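Long-range contacts in Crov588 (Cafeteriavirus, PDB 6NYR), which is of unknown function but folds as a circular leucine-rich-repeat protein built from FNIP repeats, a scaffold that often serves in protein binding: residues L300-N305 with L322-D327; H343-D348 with H365-D370. All coordinates share one frame; numbering follows the deposited sequence.

Interaction 1 of 2, residues L300-N305 with L322-D327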
loop_
_atom_site.group_PDB
_atom_site.type_symbol
_atom_site.label_atom_id
_atom_site.label_comp_id
_atom_site.label_asym_id
_atom_site.label_seq_id
_atom_site.Cartn_x
_atom_site.Cartn_y
_atom_site.Cartn_z
ATOM N N LEU A 300 -3.377 13.479 -18.874
ATOM C CA LEU A 300 -4.738 13.345 -19.376
ATOM C C LEU A 300 -5.239 11.938 -19.106
ATOM O O LEU A 300 -4.648 10.964 -19.582
ATOM C CB LEU A 300 -4.798 13.653 -20.874
ATOM C CG LEU A 300 -6.183 13.523 -21.513
ATOM C CD1 LEU A 300 -7.189 14.399 -20.797
ATOM C CD2 LEU A 300 -6.103 13.874 -22.997
ATOM N N THR A 301 -6.331 11.837 -18.353
ATOM C CA THR A 301 -6.944 10.560 -18.006
ATOM C C THR A 301 -8.394 10.573 -18.476
ATOM O O THR A 301 -9.175 11.437 -18.060
ATOM C CB THR A 301 -6.881 10.311 -16.495
ATOM O OG1 THR A 301 -5.514 10.243 -16.071
ATOM C CG2 THR A 301 -7.596 9.015 -16.124
ATOM N N PHE A 302 -8.745 9.629 -19.349
ATOM C CA PHE A 302 -10.123 9.460 -19.777
ATOM C C PHE A 302 -10.835 8.462 -18.863
ATOM O O PHE A 302 -10.222 7.594 -18.240
ATOM C CB PHE A 302 -10.205 8.972 -21.229
ATOM C CG PHE A 302 -9.858 10.017 -22.242
ATOM C CD1 PHE A 302 -10.737 11.051 -22.519
ATOM C CD2 PHE A 302 -8.654 9.965 -22.926
ATOM C CE1 PHE A 302 -10.417 12.018 -23.454
ATOM C CE2 PHE A 302 -8.330 10.933 -23.861
ATOM C CZ PHE A 302 -9.217 11.958 -24.124
ATOM N N GLY A 303 -12.169 8.583 -18.818
ATOM C CA GLY A 303 -13.000 7.656 -18.081
ATOM C C GLY A 303 -13.367 6.429 -18.904
ATOM O O GLY A 303 -13.083 6.335 -20.095
ATOM N N ASN A 304 -14.062 5.496 -18.248
ATOM C CA ASN A 304 -14.247 4.170 -18.831
ATOM C C ASN A 304 -15.103 4.208 -20.091
ATOM O O ASN A 304 -14.945 3.344 -20.959
ATOM C CB ASN A 304 -14.850 3.222 -17.793
ATOM C CG ASN A 304 -13.829 2.771 -16.760
ATOM O OD1 ASN A 304 -12.663 2.532 -17.089
ATOM N ND2 ASN A 304 -14.262 2.643 -15.510
ATOM N N ASN A 305 -16.006 5.182 -20.223
ATOM C CA ASN A 305 -16.898 5.215 -21.375
ATOM C C ASN A 305 -16.361 6.013 -22.560
ATOM O O ASN A 305 -16.911 5.894 -23.662
ATOM C CB ASN A 305 -18.264 5.804 -20.995
ATOM C CG ASN A 305 -19.061 4.898 -20.096
ATOM O OD1 ASN A 305 -18.600 3.824 -19.707
ATOM N ND2 ASN A 305 -20.272 5.328 -19.749
ATOM N N LEU A 322 -0.779 9.909 -21.031
ATOM C CA LEU A 322 -2.111 9.668 -21.571
ATOM C C LEU A 322 -2.602 8.305 -21.107
ATOM O O LEU A 322 -1.897 7.302 -21.263
ATOM C CB LEU A 322 -2.107 9.736 -23.097
ATOM C CG LEU A 322 -3.399 9.311 -23.795
ATOM C CD1 LEU A 322 -4.557 10.190 -23.383
ATOM C CD2 LEU A 322 -3.204 9.347 -25.312
ATOM N N THR A 323 -3.803 8.272 -20.536
ATOM C CA THR A 323 -4.387 7.041 -20.016
ATOM C C THR A 323 -5.819 6.913 -20.514
ATOM O O THR A 323 -6.647 7.797 -20.266
ATOM C CB THR A 323 -4.359 7.014 -18.483
ATOM O OG1 THR A 323 -3.010 7.163 -18.026
ATOM C CG2 THR A 323 -4.942 5.706 -17.965
ATOM N N PHE A 324 -6.109 5.812 -21.199
ATOM C CA PHE A 324 -7.439 5.540 -21.722
ATOM C C PHE A 324 -8.215 4.667 -20.746
ATOM O O PHE A 324 -7.645 3.930 -19.935
ATOM C CB PHE A 324 -7.358 4.856 -23.090
ATOM C CG PHE A 324 -6.974 5.779 -24.210
ATOM C CD1 PHE A 324 -7.860 6.743 -24.668
ATOM C CD2 PHE A 324 -5.726 5.687 -24.806
ATOM C CE1 PHE A 324 -7.509 7.592 -25.701
ATOM C CE2 PHE A 324 -5.369 6.539 -25.838
ATOM C CZ PHE A 324 -6.263 7.489 -26.285
ATOM N N GLY A 325 -9.539 4.753 -20.846
ATOM C CA GLY A 325 -10.426 3.951 -20.037
ATOM C C GLY A 325 -10.823 2.668 -20.733
ATOM O O GLY A 325 -10.276 2.283 -21.768
ATOM N N ASP A 326 -11.811 1.998 -20.137
ATOM C CA ASP A 326 -12.209 0.669 -20.586
ATOM C C ASP A 326 -12.633 0.662 -22.051
ATOM O O ASP A 326 -12.271 -0.247 -22.809
ATOM C CB ASP A 326 -13.352 0.154 -19.709
ATOM C CG ASP A 326 -12.899 -0.230 -18.319
ATOM O OD1 ASP A 326 -11.713 -0.591 -18.151
ATOM O OD2 ASP A 326 -13.738 -0.176 -17.394
ATOM N N ASP A 327 -13.439 1.642 -22.458
ATOM C CA ASP A 327 -14.179 1.540 -23.709
ATOM C C ASP A 327 -13.427 2.033 -24.941
ATOM O O ASP A 327 -13.856 1.732 -26.062
ATOM C CB ASP A 327 -15.501 2.320 -23.605
ATOM C CG ASP A 327 -16.528 1.618 -22.746
ATOM O OD1 ASP A 327 -16.183 0.575 -22.153
ATOM O OD2 ASP A 327 -17.677 2.107 -22.658
HETATM O O HOH W 1 -2.384 9.757 -17.810
#
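Leu300-Asn305 and Leu322-Asp327 run parallel and in register through Phe302 and Phe324, the pairing slipping by one at Asn304, whose CA lies nearest that of Gly325. Two backbone bonds join the strand ends: Thr323 N gives its hydrogen to Leu300 O at 3.0 Å, and Phe302 N to Thr323 O at 2.9 Å, almost straight. A water bridges Leu300 O and Thr323 OG1 on the threonine face of the sheet.

On the other face, Leu300 and Leu322 both hold CG anti to the backbone N (chi1 179° and 172°), so they lie side by side, with Leu300 CD2 4.0 Å from Leu322 CD1. The phenylalanines take the alternative turn, CG anti to the carbonyl carbon. With nearly equal torsions, the rings of Phe302 and Phe324 come out 7° from parallel, but slid so far that they barely overlap; Phe302 CD2 meets Phe324 CD1 at 3.7 Å. The neighbouring ring carbon, Phe302 CE2, meets Leu322 CD1 obliquely.

In the turn, the Asn304 amide lies stacked on the Asp326 carboxylate. Asn304 OD1 takes the hydrogen of Asp326 N (3.2 Å) in its carbonyl plane, on a lone pair, which is consistent with the modelled turn of the amide, although Asn304 OD1 also sits 2.9 Å from Asp326 OD2, an unfavourable pair of acceptors. Beyond it, Asn305 and Asp327 run alongside each other, and a glycerol, probably from the crystallisation liquor, hydrogen-bonds to Asn305 OD1. Closely matching rotamers at equivalent positions, leucine and phenylalanine turned into the solenoid core, are the signature of a leucine-rich-repeat solenoid, here in its FNIP form.

Interaction 2 of 2, residues H343-D348 with H365-D370; sequences HLTFGD and HLTFGD
Three straight backbone bonds pin strand 343-345 to strand 365-367: Leu344 N to His365 O, Thr367 N to Leu344 O, and Phe346 N to Thr367 O, the last at 2.9 Å. Each donor N lies nearly along the C=O axis of its acceptor.

The tight side is the buried one. Leu344 and Leu366 share the same shape, CG anti to the backbone N (both chi1 177°), and lie alongside each other with Leu344 CD2 3.8 Å from Leu366 CD1. Phe346 and Phe368 swing CG anti to the carbonyl carbon instead. Their near-parallel rings are slid apart until Phe346 CD2 touches Phe368 CD1 at 3.8 Å, while Phe346 CE2 reaches obliquely to Leu366 CD1. In the turn after the phenylalanines, Gly369 CA makes a CA-H...O contact of 3.2 Å with Gly347 O, the chains running close where there is no side chain to hold them apart.

On the partly exposed face of the sheet the threonines are the loose pair: Thr345 OG1 comes no nearer than 4.1 Å to Thr367 CB. The polar groups at the two ends of the contact are close but unbonded to each other. At the start of the strands the imidazoles of His343 and His365 form an offset stack, planes 10° apart, with His343 NE2 over one face of the His365 ring, 3.2 Å from His365 ND1 yet too poorly angled for a hydrogen bond. In the turn that follows the strands, the carboxylates of Asp348 and Asp370 stack at 13°, Asp348 OD1 standing 3.1 Å from Asp370 OD2.

Two acceptors so close imply a repulsion that may be eased by solvent or raise the pKa of one aspartate, and the stacked histidines would probably resist both being protonated at once.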
loop_
_atom_site.group_PDB
_atom_site.type_symbol
_atom_site.label_atom_id
_atom_site.label_comp_id
_atom_site.label_asym_id
_atom_site.label_seq_id
_atom_site.Cartn_x
_atom_site.Cartn_y
_atom_site.Cartn_z
ATOM N N HIS A 343 4.318 8.359 -21.707
ATOM C CA HIS A 343 3.558 7.308 -21.042
ATOM C C HIS A 343 2.212 7.173 -21.732
ATOM O O HIS A 343 1.451 8.145 -21.813
ATOM C CB HIS A 343 3.390 7.624 -19.551
ATOM C CG HIS A 343 4.673 7.562 -18.779
ATOM N ND1 HIS A 343 5.645 8.535 -18.877
ATOM C CD2 HIS A 343 5.152 6.636 -17.915
ATOM C CE1 HIS A 343 6.662 8.217 -18.097
ATOM N NE2 HIS A 343 6.389 7.070 -17.502
ATOM N N LEU A 344 1.921 5.969 -22.222
ATOM C CA LEU A 344 0.664 5.672 -22.898
ATOM C C LEU A 344 0.093 4.396 -22.302
ATOM O O LEU A 344 0.749 3.350 -22.326
ATOM C CB LEU A 344 0.867 5.511 -24.406
ATOM C CG LEU A 344 -0.372 5.118 -25.215
ATOM C CD1 LEU A 344 -1.481 6.141 -25.024
ATOM C CD2 LEU A 344 -0.038 4.964 -26.690
ATOM N N THR A 345 -1.135 4.472 -21.809
ATOM C CA THR A 345 -1.795 3.338 -21.181
ATOM C C THR A 345 -3.153 3.166 -21.838
ATOM O O THR A 345 -3.956 4.105 -21.870
ATOM C CB THR A 345 -1.945 3.557 -19.672
ATOM O OG1 THR A 345 -0.652 3.768 -19.091
ATOM C CG2 THR A 345 -2.590 2.351 -19.016
ATOM N N PHE A 346 -3.406 1.976 -22.358
ATOM C CA PHE A 346 -4.697 1.649 -22.942
ATOM C C PHE A 346 -5.563 0.916 -21.926
ATOM O O PHE A 346 -5.080 0.398 -20.916
ATOM C CB PHE A 346 -4.531 0.790 -24.200
ATOM C CG PHE A 346 -4.001 1.540 -25.384
ATOM C CD1 PHE A 346 -4.824 2.395 -26.102
ATOM C CD2 PHE A 346 -2.686 1.381 -25.794
ATOM C CE1 PHE A 346 -4.342 3.082 -27.198
ATOM C CE2 PHE A 346 -2.204 2.066 -26.895
ATOM C CZ PHE A 346 -3.032 2.914 -27.595
ATOM N N GLY A 347 -6.865 0.883 -22.216
ATOM C CA GLY A 347 -7.831 0.201 -21.387
ATOM C C GLY A 347 -8.233 -1.149 -21.955
ATOM O O GLY A 347 -7.620 -1.684 -22.881
ATOM N N ASP A 348 -9.314 -1.691 -21.392
ATOM C CA ASP A 348 -9.679 -3.074 -21.677
ATOM C C ASP A 348 -9.959 -3.295 -23.156
ATOM O O ASP A 348 -9.502 -4.287 -23.739
ATOM C CB ASP A 348 -10.904 -3.471 -20.852
ATOM C CG ASP A 348 -10.581 -3.670 -19.391
ATOM O OD1 ASP A 348 -9.390 -3.837 -19.068
ATOM O OD2 ASP A 348 -11.520 -3.685 -18.571
ATOM N N HIS A 365 7.103 4.372 -22.144
ATOM C CA HIS A 365 6.271 3.424 -21.410
ATOM C C HIS A 365 4.988 3.187 -22.190
ATOM O O HIS A 365 4.222 4.127 -22.434
ATOM C CB HIS A 365 5.960 3.946 -20.004
ATOM C CG HIS A 365 7.155 4.006 -19.106
ATOM N ND1 HIS A 365 8.126 4.977 -19.221
ATOM C CD2 HIS A 365 7.537 3.213 -18.077
ATOM C CE1 HIS A 365 9.057 4.777 -18.305
ATOM N NE2 HIS A 365 8.723 3.714 -17.597
ATOM N N LEU A 366 4.758 1.933 -22.576
ATOM C CA LEU A 366 3.582 1.540 -23.345
ATOM C C LEU A 366 2.920 0.366 -22.647
ATOM O O LEU A 366 3.515 -0.713 -22.544
ATOM C CB LEU A 366 3.963 1.161 -24.776
ATOM C CG LEU A 366 2.824 0.653 -25.664
ATOM C CD1 LEU A 366 1.735 1.702 -25.791
ATOM C CD2 LEU A 366 3.353 0.246 -27.031
ATOM N N THR A 367 1.695 0.573 -22.175
ATOM C CA THR A 367 0.928 -0.455 -21.483
ATOM C C THR A 367 -0.356 -0.711 -22.256
ATOM O O THR A 367 -1.163 0.206 -22.447
ATOM C CB THR A 367 0.630 -0.032 -20.040
ATOM O OG1 THR A 367 1.872 0.133 -19.335
ATOM C CG2 THR A 367 -0.233 -1.060 -19.337
ATOM N N PHE A 368 -0.545 -1.955 -22.684
ATOM C CA PHE A 368 -1.766 -2.365 -23.358
ATOM C C PHE A 368 -2.768 -2.890 -22.338
ATOM O O PHE A 368 -2.417 -3.256 -21.214
ATOM C CB PHE A 368 -1.493 -3.442 -24.414
ATOM C CG PHE A 368 -0.823 -2.924 -25.655
ATOM C CD1 PHE A 368 -1.538 -2.184 -26.584
ATOM C CD2 PHE A 368 0.513 -3.193 -25.908
ATOM C CE1 PHE A 368 -0.930 -1.710 -27.728
ATOM C CE2 PHE A 368 1.122 -2.722 -27.057
ATOM C CZ PHE A 368 0.398 -1.982 -27.966
ATOM N N GLY A 369 -4.029 -2.953 -22.763
ATOM C CA GLY A 369 -5.099 -3.466 -21.940
ATOM C C GLY A 369 -5.451 -4.909 -22.258
ATOM O O GLY A 369 -4.736 -5.620 -22.965
ATOM N N ASP A 370 -6.590 -5.336 -21.715
ATOM C CA ASP A 370 -7.003 -6.729 -21.823
ATOM C C ASP A 370 -6.983 -7.223 -23.267
ATOM O O ASP A 370 -6.396 -8.267 -23.571
ATOM C CB ASP A 370 -8.409 -6.904 -21.241
ATOM C CG ASP A 370 -8.436 -6.848 -19.730
ATOM O OD1 ASP A 370 -7.356 -6.771 -19.107
ATOM O OD2 ASP A 370 -9.546 -6.912 -19.165
#

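In the fold
Interactions 1 and 2 are two pairs of one repeating array, with the 321-323/343-345 pairing between them; their centres lie about 10 Å apart. Probable hydrogen bonds from Leu322 N to His343 O (2.9 Å) and from Phe324 N to Thr345 O (2.8 Å) connect them, while Phe324 and Phe346 continue the row of rings in the solenoid core. Both contacts are partly buried, with leucine and phenylalanine on the core side. They differ in the turn: interaction 1 stacks the Asn304 amide on the Asp326 carboxylate, whereas interaction 2 sets aspartate against aspartate. The histidine row of interaction 2 also runs past interaction 1 through His321.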